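PDB 4D0U: fiber protein from Snake adenovirus 1, which probably attaches the virion to a receptor on the host cell through its trimeric head domain, carried on spikes at the capsid vertices. Local coordinates for residues D79-A89 with G121-P132; T69-S77 with F96-I107. The protein carries 2 engineered substitutions. One frame throughout, in Å; residues are numbered along the deposited sequence.

Contact 1 (D79-A89 with G121-P132). Engineered in segment 121-132: Met123 (natural residue Leu), Met125 (natural residue Leu).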
loop_
_atom_site.group_PDB
_atom_site.type_symbol
_atom_site.label_atom_id
_atom_site.label_comp_id
_atom_site.label_asym_id
_atom_site.label_seq_id
_atom_site.Cartn_x
_atom_site.Cartn_y
_atom_site.Cartn_z
ATOM N N ASP A 79 -3.877 -17.635 3.879
ATOM C CA ASP A 79 -3.667 -18.489 5.039
ATOM C C ASP A 79 -3.397 -17.678 6.282
ATOM O O ASP A 79 -3.134 -16.472 6.216
ATOM C CB ASP A 79 -2.524 -19.468 4.752
ATOM C CG ASP A 79 -2.868 -20.436 3.624
ATOM O OD1 ASP A 79 -4.059 -20.801 3.490
ATOM O OD2 ASP A 79 -1.970 -20.824 2.853
ATOM N N GLY A 80 -3.464 -18.330 7.434
ATOM C CA GLY A 80 -2.797 -17.817 8.620
ATOM C C GLY A 80 -1.369 -18.292 8.767
ATOM O O GLY A 80 -0.894 -19.195 8.037
ATOM N N LEU A 81 -0.677 -17.696 9.723
ATOM C CA LEU A 81 0.706 -18.051 10.022
ATOM C C LEU A 81 0.871 -18.022 11.505
ATOM O O LEU A 81 0.594 -17.011 12.153
ATOM C CB LEU A 81 1.687 -17.025 9.458
ATOM C CG LEU A 81 2.413 -17.229 8.160
ATOM C CD1 LEU A 81 3.365 -16.048 8.001
ATOM C CD2 LEU A 81 3.167 -18.555 8.120
ATOM N N THR A 82 1.375 -19.116 12.042
ATOM C CA THR A 82 1.565 -19.220 13.458
ATOM C C THR A 82 2.932 -18.745 13.849
ATOM O O THR A 82 3.097 -18.248 14.962
ATOM C CB THR A 82 1.324 -20.661 13.961
ATOM O OG1 THR A 82 2.237 -21.559 13.323
ATOM C CG2 THR A 82 -0.093 -21.092 13.625
ATOM N N GLY A 83 3.898 -18.859 12.924
ATOM C CA GLY A 83 5.288 -18.517 13.180
ATOM C C GLY A 83 5.926 -18.175 11.851
ATOM O O GLY A 83 5.221 -17.997 10.861
ATOM N N PRO A 84 7.258 -18.054 11.820
ATOM C CA PRO A 84 7.938 -17.660 10.592
ATOM C C PRO A 84 7.605 -18.574 9.426
ATOM O O PRO A 84 7.438 -19.801 9.596
ATOM C CB PRO A 84 9.429 -17.787 10.958
ATOM C CG PRO A 84 9.434 -17.500 12.423
ATOM C CD PRO A 84 8.204 -18.175 12.955
ATOM N N PHE A 85 7.467 -17.958 8.257
ATOM C CA PHE A 85 7.222 -18.662 7.022
ATOM C C PHE A 85 8.572 -18.877 6.361
ATOM O O PHE A 85 9.300 -17.918 6.093
ATOM C CB PHE A 85 6.371 -17.766 6.111
ATOM C CG PHE A 85 6.115 -18.342 4.744
ATOM C CD1 PHE A 85 5.187 -19.374 4.579
ATOM C CD2 PHE A 85 6.816 -17.856 3.620
ATOM C CE1 PHE A 85 4.929 -19.909 3.325
ATOM C CE2 PHE A 85 6.563 -18.401 2.363
ATOM C CZ PHE A 85 5.615 -19.425 2.225
ATOM N N LYS A 86 8.884 -20.140 6.067
ATOM C CA LYS A 86 10.152 -20.482 5.390
ATOM C C LYS A 86 9.857 -21.297 4.142
ATOM O O LYS A 86 9.082 -22.253 4.192
ATOM C CB LYS A 86 11.091 -21.257 6.324
ATOM C CG LYS A 86 11.558 -20.437 7.527
ATOM C CD LYS A 86 12.467 -21.235 8.448
ATOM C CE LYS A 86 12.021 -21.072 9.904
ATOM N NZ LYS A 86 12.774 -20.005 10.641
ATOM N N ALA A 87 10.421 -20.874 3.012
ATOM C CA ALA A 87 10.138 -21.532 1.734
ATOM C C ALA A 87 11.225 -21.211 0.738
ATOM O O ALA A 87 11.808 -20.115 0.770
ATOM C CB ALA A 87 8.787 -21.090 1.181
ATOM N N PRO A 88 11.530 -22.169 -0.155
ATOM C CA PRO A 88 12.509 -21.858 -1.193
ATOM C C PRO A 88 11.973 -20.828 -2.179
ATOM O O PRO A 88 10.797 -20.853 -2.544
ATOM C CB PRO A 88 12.739 -23.200 -1.903
ATOM C CG PRO A 88 11.746 -24.156 -1.377
ATOM C CD PRO A 88 11.055 -23.570 -0.189
ATOM N N ALA A 89 12.865 -19.945 -2.607
ATOM C CA ALA A 89 12.565 -18.903 -3.581
ATOM C C ALA A 89 13.429 -19.076 -4.823
ATOM O O ALA A 89 14.547 -19.607 -4.727
ATOM C CB ALA A 89 12.851 -17.551 -2.942
ATOM N N GLY A 121 18.841 -18.756 -1.034
ATOM C CA GLY A 121 17.607 -19.047 -1.784
ATOM C C GLY A 121 16.445 -19.612 -0.956
ATOM O O GLY A 121 15.486 -20.138 -1.518
ATOM N N ILE A 122 16.542 -19.497 0.370
ATOM C CA ILE A 122 15.426 -19.792 1.261
ATOM C C ILE A 122 14.891 -18.479 1.844
ATOM O O ILE A 122 15.629 -17.749 2.500
ATOM C CB ILE A 122 15.835 -20.733 2.406
ATOM C CG1 ILE A 122 16.438 -22.026 1.831
ATOM C CG2 ILE A 122 14.648 -21.048 3.306
ATOM C CD1 ILE A 122 15.505 -22.817 0.935
HETATM N N MSE A 123 13.615 -18.184 1.579
HETATM C CA MSE A 123 12.956 -17.029 2.226
HETATM C C MSE A 123 12.628 -17.363 3.653
HETATM O O MSE A 123 12.101 -18.451 3.924
HETATM C CB MSE A 123 11.639 -16.753 1.505
HETATM C CG MSE A 123 10.922 -15.616 2.276
HETATM SE SE MSE A 123 9.153 -15.221 1.548
HETATM C CE MSE A 123 9.735 -14.310 -0.101
ATOM N N THR A 124 12.873 -16.429 4.575
ATOM C CA THR A 124 12.202 -16.461 5.883
ATOM C C THR A 124 11.409 -15.198 6.039
ATOM O O THR A 124 11.945 -14.118 5.813
ATOM C CB THR A 124 13.233 -16.551 7.030
ATOM O OG1 THR A 124 13.956 -17.797 6.914
ATOM C CG2 THR A 124 12.561 -16.539 8.436
HETATM N N MSE A 125 10.144 -15.319 6.449
HETATM C CA MSE A 125 9.373 -14.125 6.852
HETATM C C MSE A 125 9.036 -14.300 8.323
HETATM O O MSE A 125 8.230 -15.172 8.671
HETATM C CB MSE A 125 8.100 -13.927 6.012
HETATM C CG MSE A 125 7.525 -12.564 6.478
HETATM SE SE MSE A 125 5.954 -12.031 5.429
HETATM C CE MSE A 125 4.766 -13.199 6.382
ATOM N N GLU A 126 9.658 -13.494 9.188
ATOM C CA GLU A 126 9.320 -13.500 10.618
ATOM C C GLU A 126 8.141 -12.587 10.844
ATOM O O GLU A 126 7.935 -11.667 10.067
ATOM C CB GLU A 126 10.528 -13.077 11.469
ATOM C CG GLU A 126 11.666 -14.083 11.304
ATOM C CD GLU A 126 12.858 -13.818 12.190
ATOM O OE1 GLU A 126 13.694 -12.979 11.833
ATOM O OE2 GLU A 126 13.006 -14.512 13.204
ATOM N N ILE A 127 7.348 -12.880 11.871
ATOM C CA ILE A 127 6.098 -12.131 12.112
ATOM C C ILE A 127 5.985 -11.626 13.545
ATOM O O ILE A 127 6.521 -12.219 14.489
ATOM C CB ILE A 127 4.850 -12.970 11.761
ATOM C CG1 ILE A 127 4.733 -14.214 12.677
ATOM C CG2 ILE A 127 4.858 -13.303 10.256
ATOM C CD1 ILE A 127 3.535 -15.100 12.359
ATOM N N SER A 128 5.269 -10.525 13.710
ATOM C CA SER A 128 5.250 -9.840 14.998
ATOM C C SER A 128 4.328 -10.525 16.006
ATOM O O SER A 128 4.492 -10.355 17.234
ATOM C CB SER A 128 4.802 -8.391 14.756
ATOM O OG SER A 128 3.466 -8.373 14.252
ATOM N N ARG A 129 3.365 -11.275 15.495
ATOM C CA ARG A 129 2.335 -11.944 16.291
ATOM C C ARG A 129 1.793 -13.045 15.393
ATOM O O ARG A 129 1.900 -12.955 14.170
ATOM C CB ARG A 129 1.214 -10.957 16.729
ATOM C CG ARG A 129 0.397 -10.377 15.593
ATOM C CD ARG A 129 -0.496 -9.254 16.099
ATOM N NE ARG A 129 -1.644 -9.744 16.850
ATOM C CZ ARG A 129 -2.854 -10.018 16.337
ATOM N NH1 ARG A 129 -3.136 -9.858 15.034
ATOM N NH2 ARG A 129 -3.828 -10.434 17.136
ATOM N N SER A 130 1.197 -14.094 15.966
ATOM C CA SER A 130 0.489 -15.059 15.168
ATOM C C SER A 130 -0.656 -14.386 14.401
ATOM O O SER A 130 -1.339 -13.493 14.953
ATOM C CB SER A 130 -0.140 -16.131 16.069
ATOM O OG SER A 130 -0.781 -17.119 15.277
ATOM N N LEU A 131 -0.788 -14.733 13.127
ATOM C CA LEU A 131 -1.778 -14.089 12.242
ATOM C C LEU A 131 -2.862 -15.089 11.855
ATOM O O LEU A 131 -2.602 -16.044 11.139
ATOM C CB LEU A 131 -1.120 -13.565 10.961
ATOM C CG LEU A 131 0.055 -12.605 11.187
ATOM C CD1 LEU A 131 0.755 -12.357 9.864
ATOM C CD2 LEU A 131 -0.405 -11.288 11.781
ATOM N N PRO A 132 -4.079 -14.866 12.331
ATOM C CA PRO A 132 -5.095 -15.837 11.887
ATOM C C PRO A 132 -5.353 -15.777 10.387
ATOM O O PRO A 132 -5.826 -16.762 9.807
ATOM C CB PRO A 132 -6.348 -15.430 12.661
ATOM C CG PRO A 132 -6.047 -14.128 13.330
ATOM C CD PRO A 132 -4.573 -13.843 13.278
HETATM O O HOH W 1 15.082 -18.876 9.241
#
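The ring of Phe85 meets Met123 at its edge: Met123 SE, the selenium of this engineered selenomethionine, lies 4.1 Å from Phe85 CD2, and the line to it from the ring centroid is 85° off the ring normal, a Met-aromatic contact. Phe56 of strand 55-65 also packs against the ring, the two planes about 50° apart. With CG anti to the backbone N (chi1 176°), the Phe85 ring is laid beside that selenium. Phe85, Ala87, Met123 and Met125 line the inner face of an antiparallel ladder that joins edge strand 85-88 to strand 122-127 in one sheet of the fibre head; apolar Phe85 and small Ala87 suit this buried face. The methyl CE of Met125, also engineered, reaches Leu81 CD1 at 3.6 Å. Phe85 and Met125 form a hydrogen-bonded pair, with Met125 N to Phe85 O at 2.8 Å, and Ala87 with Met123 forms the next. On the outer face Lys86 lies alongside Thr124, and a water joins Lys86 NZ (2.9 Å) to Thr124 OG1 (2.8 Å), a polar pairing suited to solvent. Beyond a two-residue register shift, Leu81 and Leu131 make a separate bridge. Gly80, without a side chain, brings its CA to 3.1 Å from Leu131 O.

Contact 2 (T69-S77 with F96-I107)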
loop_
_atom_site.group_PDB
_atom_site.type_symbol
_atom_site.label_atom_id
_atom_site.label_comp_id
_atom_site.label_asym_id
_atom_site.label_seq_id
_atom_site.Cartn_x
_atom_site.Cartn_y
_atom_site.Cartn_z
ATOM N N THR A 69 14.890 5.111 -8.360
ATOM C CA THR A 69 14.312 3.835 -8.724
ATOM C C THR A 69 13.549 3.369 -7.499
ATOM O O THR A 69 14.054 3.515 -6.408
ATOM C CB THR A 69 15.431 2.842 -9.052
ATOM O OG1 THR A 69 16.085 3.325 -10.241
ATOM C CG2 THR A 69 14.862 1.440 -9.316
ATOM N N LYS A 70 12.363 2.819 -7.718
ATOM C CA LYS A 70 11.606 2.178 -6.632
ATOM C C LYS A 70 11.578 0.676 -6.811
ATOM O O LYS A 70 11.298 0.177 -7.905
ATOM C CB LYS A 70 10.163 2.710 -6.552
ATOM C CG LYS A 70 9.407 2.143 -5.318
ATOM C CD LYS A 70 8.039 2.788 -5.089
ATOM C CE LYS A 70 7.090 2.635 -6.264
ATOM N NZ LYS A 70 5.708 3.168 -5.935
ATOM N N ARG A 71 11.825 -0.049 -5.728
ATOM C CA ARG A 71 11.698 -1.503 -5.752
ATOM C C ARG A 71 10.655 -1.893 -4.708
ATOM O O ARG A 71 10.791 -1.523 -3.554
ATOM C CB ARG A 71 13.043 -2.159 -5.487
ATOM C CG ARG A 71 13.911 -2.123 -6.741
ATOM C CD ARG A 71 15.362 -2.393 -6.485
ATOM N NE ARG A 71 16.158 -1.904 -7.621
ATOM C CZ ARG A 71 17.368 -1.357 -7.532
ATOM N NH1 ARG A 71 17.980 -1.220 -6.361
ATOM N NH2 ARG A 71 17.978 -0.948 -8.642
ATOM N N THR A 72 9.621 -2.606 -5.146
ATOM C CA THR A 72 8.512 -3.003 -4.257
ATOM C C THR A 72 8.366 -4.516 -4.182
ATOM O O THR A 72 8.343 -5.201 -5.203
ATOM C CB THR A 72 7.172 -2.418 -4.768
ATOM O OG1 THR A 72 7.335 -1.006 -4.953
ATOM C CG2 THR A 72 6.071 -2.652 -3.723
ATOM N N LEU A 73 8.201 -5.037 -2.964
ATOM C CA LEU A 73 7.752 -6.407 -2.773
ATOM C C LEU A 73 6.287 -6.411 -2.337
ATOM O O LEU A 73 5.944 -5.781 -1.322
ATOM C CB LEU A 73 8.611 -7.047 -1.670
ATOM C CG LEU A 73 8.296 -8.524 -1.404
ATOM C CD1 LEU A 73 8.755 -9.402 -2.576
ATOM C CD2 LEU A 73 8.933 -8.967 -0.112
ATOM N N PHE A 74 5.451 -7.100 -3.101
ATOM C CA PHE A 74 4.038 -7.307 -2.756
ATOM C C PHE A 74 3.891 -8.728 -2.247
ATOM O O PHE A 74 4.450 -9.656 -2.838
ATOM C CB PHE A 74 3.176 -7.146 -4.015
ATOM C CG PHE A 74 3.157 -5.755 -4.581
ATOM C CD1 PHE A 74 2.230 -4.798 -4.122
ATOM C CD2 PHE A 74 4.055 -5.405 -5.598
ATOM C CE1 PHE A 74 2.207 -3.508 -4.677
ATOM C CE2 PHE A 74 4.034 -4.121 -6.143
ATOM C CZ PHE A 74 3.111 -3.187 -5.690
ATOM N N ALA A 75 3.109 -8.935 -1.190
ATOM C CA ALA A 75 2.926 -10.284 -0.622
ATOM C C ALA A 75 1.454 -10.527 -0.353
ATOM O O ALA A 75 0.765 -9.624 0.137
ATOM C CB ALA A 75 3.725 -10.414 0.673
ATOM N N TYR A 76 0.959 -11.723 -0.694
ATOM C CA TYR A 76 -0.437 -12.095 -0.426
ATOM C C TYR A 76 -0.504 -13.542 0.062
ATOM O O TYR A 76 0.133 -14.423 -0.504
ATOM C CB TYR A 76 -1.301 -11.986 -1.689
ATOM C CG TYR A 76 -2.646 -12.608 -1.455
ATOM C CD1 TYR A 76 -3.604 -11.950 -0.685
ATOM C CD2 TYR A 76 -2.933 -13.894 -1.942
ATOM C CE1 TYR A 76 -4.822 -12.530 -0.417
ATOM C CE2 TYR A 76 -4.169 -14.480 -1.667
ATOM C CZ TYR A 76 -5.090 -13.778 -0.917
ATOM O OH TYR A 76 -6.317 -14.327 -0.618
ATOM N N SER A 77 -1.280 -13.773 1.112
ATOM C CA SER A 77 -1.696 -15.131 1.476
ATOM C C SER A 77 -3.089 -15.113 2.057
ATOM O O SER A 77 -3.437 -14.242 2.840
ATOM C CB SER A 77 -0.728 -15.738 2.499
ATOM O OG SER A 77 -1.140 -17.072 2.836
ATOM N N PHE A 96 16.484 -10.254 -5.957
ATOM C CA PHE A 96 15.689 -9.069 -5.664
ATOM C C PHE A 96 15.618 -8.839 -4.145
ATOM O O PHE A 96 15.806 -7.709 -3.665
ATOM C CB PHE A 96 14.291 -9.231 -6.242
ATOM C CG PHE A 96 13.404 -8.010 -6.068
ATOM C CD1 PHE A 96 12.591 -7.897 -4.939
ATOM C CD2 PHE A 96 13.328 -7.027 -7.050
ATOM C CE1 PHE A 96 11.751 -6.795 -4.792
ATOM C CE2 PHE A 96 12.489 -5.924 -6.901
ATOM C CZ PHE A 96 11.702 -5.813 -5.763
ATOM N N LEU A 97 15.355 -9.904 -3.391
ATOM C CA LEU A 97 15.189 -9.763 -1.931
ATOM C C LEU A 97 16.460 -9.311 -1.245
ATOM O O LEU A 97 16.439 -8.566 -0.267
ATOM C CB LEU A 97 14.710 -11.079 -1.302
ATOM C CG LEU A 97 13.299 -11.507 -1.680
ATOM C CD1 LEU A 97 12.970 -12.890 -1.124
ATOM C CD2 LEU A 97 12.281 -10.458 -1.203
ATOM N N THR A 98 17.600 -9.759 -1.766
ATOM C CA THR A 98 18.880 -9.420 -1.175
ATOM C C THR A 98 19.256 -7.948 -1.348
ATOM O O THR A 98 19.958 -7.386 -0.507
ATOM C CB THR A 98 19.963 -10.320 -1.801
ATOM O OG1 THR A 98 19.722 -11.649 -1.351
ATOM C CG2 THR A 98 21.351 -9.889 -1.345
ATOM N N ALA A 99 18.776 -7.304 -2.410
ATOM C CA ALA A 99 19.292 -5.984 -2.814
ATOM C C ALA A 99 18.928 -4.803 -1.878
ATOM O O ALA A 99 19.435 -3.694 -2.033
ATOM C CB ALA A 99 18.876 -5.674 -4.243
ATOM N N HIS A 100 18.060 -5.041 -0.905
ATOM C CA HIS A 100 17.470 -3.965 -0.129
ATOM C C HIS A 100 18.535 -3.345 0.758
ATOM O O HIS A 100 19.364 -4.074 1.308
ATOM C CB HIS A 100 16.413 -4.598 0.765
ATOM C CG HIS A 100 15.499 -3.615 1.434
ATOM N ND1 HIS A 100 15.911 -2.791 2.462
ATOM C CD2 HIS A 100 14.178 -3.354 1.243
ATOM C CE1 HIS A 100 14.894 -2.048 2.862
ATOM N NE2 HIS A 100 13.833 -2.369 2.139
ATOM N N PRO A 101 18.506 -2.012 0.948
ATOM C CA PRO A 101 19.550 -1.411 1.773
ATOM C C PRO A 101 19.585 -1.869 3.232
ATOM O O PRO A 101 20.634 -1.773 3.882
ATOM C CB PRO A 101 19.253 0.095 1.689
ATOM C CG PRO A 101 17.809 0.174 1.279
ATOM C CD PRO A 101 17.639 -0.981 0.339
ATOM N N LYS A 102 18.464 -2.379 3.740
ATOM C CA LYS A 102 18.388 -2.964 5.081
ATOM C C LYS A 102 18.694 -4.460 5.097
ATOM O O LYS A 102 18.750 -5.070 6.181
ATOM C CB LYS A 102 17.001 -2.717 5.699
ATOM C CG LYS A 102 16.717 -1.261 6.027
ATOM C CD LYS A 102 17.327 -0.909 7.383
ATOM C CE LYS A 102 17.013 0.514 7.730
ATOM N NZ LYS A 102 17.735 0.931 8.961
ATOM N N GLY A 103 18.820 -5.064 3.916
ATOM C CA GLY A 103 19.043 -6.510 3.822
ATOM C C GLY A 103 17.804 -7.345 4.112
ATOM O O GLY A 103 17.880 -8.571 4.168
ATOM N N ARG A 104 16.655 -6.684 4.252
ATOM C CA ARG A 104 15.390 -7.396 4.547
ATOM C C ARG A 104 14.251 -6.405 4.309
ATOM O O ARG A 104 14.502 -5.214 4.070
ATOM C CB ARG A 104 15.359 -7.973 5.983
ATOM C CG ARG A 104 15.808 -7.072 7.144
ATOM C CD ARG A 104 14.939 -5.850 7.328
ATOM N NE ARG A 104 15.212 -5.218 8.620
ATOM C CZ ARG A 104 14.808 -4.004 8.953
ATOM N NH1 ARG A 104 14.109 -3.258 8.093
ATOM N NH2 ARG A 104 15.115 -3.536 10.149
ATOM N N TRP A 105 13.020 -6.899 4.350
ATOM C CA TRP A 105 11.840 -6.110 3.942
ATOM C C TRP A 105 10.838 -6.108 5.100
ATOM O O TRP A 105 10.130 -7.096 5.305
ATOM C CB TRP A 105 11.189 -6.733 2.716
ATOM C CG TRP A 105 12.148 -6.794 1.562
ATOM C CD1 TRP A 105 13.252 -7.636 1.443
ATOM C CD2 TRP A 105 12.121 -5.989 0.375
ATOM N NE1 TRP A 105 13.909 -7.360 0.254
ATOM C CE2 TRP A 105 13.247 -6.360 -0.415
ATOM C CE3 TRP A 105 11.279 -4.964 -0.089
ATOM C CZ2 TRP A 105 13.516 -5.763 -1.667
ATOM C CZ3 TRP A 105 11.554 -4.359 -1.329
ATOM C CH2 TRP A 105 12.670 -4.767 -2.105
ATOM N N LEU A 106 10.764 -4.979 5.793
ATOM C CA LEU A 106 9.721 -4.731 6.801
ATOM C C LEU A 106 8.383 -4.504 6.083
ATOM O O LEU A 106 8.290 -3.661 5.170
ATOM C CB LEU A 106 10.109 -3.490 7.604
ATOM C CG LEU A 106 9.119 -3.022 8.651
ATOM C CD1 LEU A 106 8.956 -4.060 9.763
ATOM C CD2 LEU A 106 9.593 -1.697 9.269
ATOM N N ILE A 107 7.355 -5.261 6.450
ATOM C CA ILE A 107 6.121 -5.267 5.656
ATOM C C ILE A 107 4.901 -5.283 6.570
ATOM O O ILE A 107 4.813 -6.115 7.482
ATOM C CB ILE A 107 6.135 -6.410 4.600
ATOM C CG1 ILE A 107 4.844 -6.394 3.751
ATOM C CG2 ILE A 107 6.377 -7.787 5.252
ATOM C CD1 ILE A 107 4.995 -7.204 2.455
#
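Strand 69-77 passes strand 105-107 at a closest axis distance of 9.3 Å, their directions 52° apart, a spacing bridged by side chains and not by backbone pairing. Leu73 and Trp105 meet at the centre. Leu73 CB lies over one face of the indole, offset toward its rim and 3.7 Å from Trp105 CE3, a CH-pi contact, while His100 CD2 covers the opposite face over its centre. At the edge, Arg71 O lies in the indole plane, 3.7 Å from Trp105 CZ3. The broad indole thus fills the gap between strand and turn, and its one polar atom is satisfied: Trp105 NE1 donates to Leu97 O at 2.9 Å, nearly in the ring plane and onto a lone pair, which ties the ring to the backbone of Leu97.

Helix 91-98 sends in two more groups. Leu97 CD2 lies 3.8 Å from Leu73 CD2, and Phe96 directs its ring at the strand, Phe96 CZ lying 3.5 Å from Thr72 O and 3.9 Å from Arg71 CB. The ring reaches this far because its CG is anti to the backbone N (chi1 -176°). Arg71 suits a partly exposed place: its CB and CG pass obliquely against the Phe96 ring, while its extended chain carries NE to a salt bridge with Glu62 and NH1 to a hydrogen bond with the hydroxyl of Tyr141. Farther along, Ile107 CD1 touches Ala75 CB at 3.9 Å, a small residue leaving room for a long one.

Such packing of two antiparallel sheets face to face is that of a beta-sandwich. Since the side chains that meet are largely apolar and no polar bond joins the two segments, cohesion probably comes from close fit and burial away from water, and the indole hydrogen bond probably fixes the rotation of Trp105 against Leu73.

In the fold
Contact 1 and contact 2 have centres 15 Å apart and belong to the same head domain. Contact 1 is an in-sheet pairing within the sheet of strands 85-88, 122-127, 112-119 and 105-109; contact 2 joins that sheet and helix 91-98 to strand 68-77 of the other sheet. Their segments alternate along the chain, 69-77, 79-89, 96-107, then 121-132, and strand 85-88 leads directly into the helix. The two meet in the interior, where CE of the engineered Met123 packs 3.7 Å from Leu97 CD1. One thus builds a sheet and the other holds it to its partner, whose residues Lys70 and Phe74 also reach neighbouring subunits of the trimer.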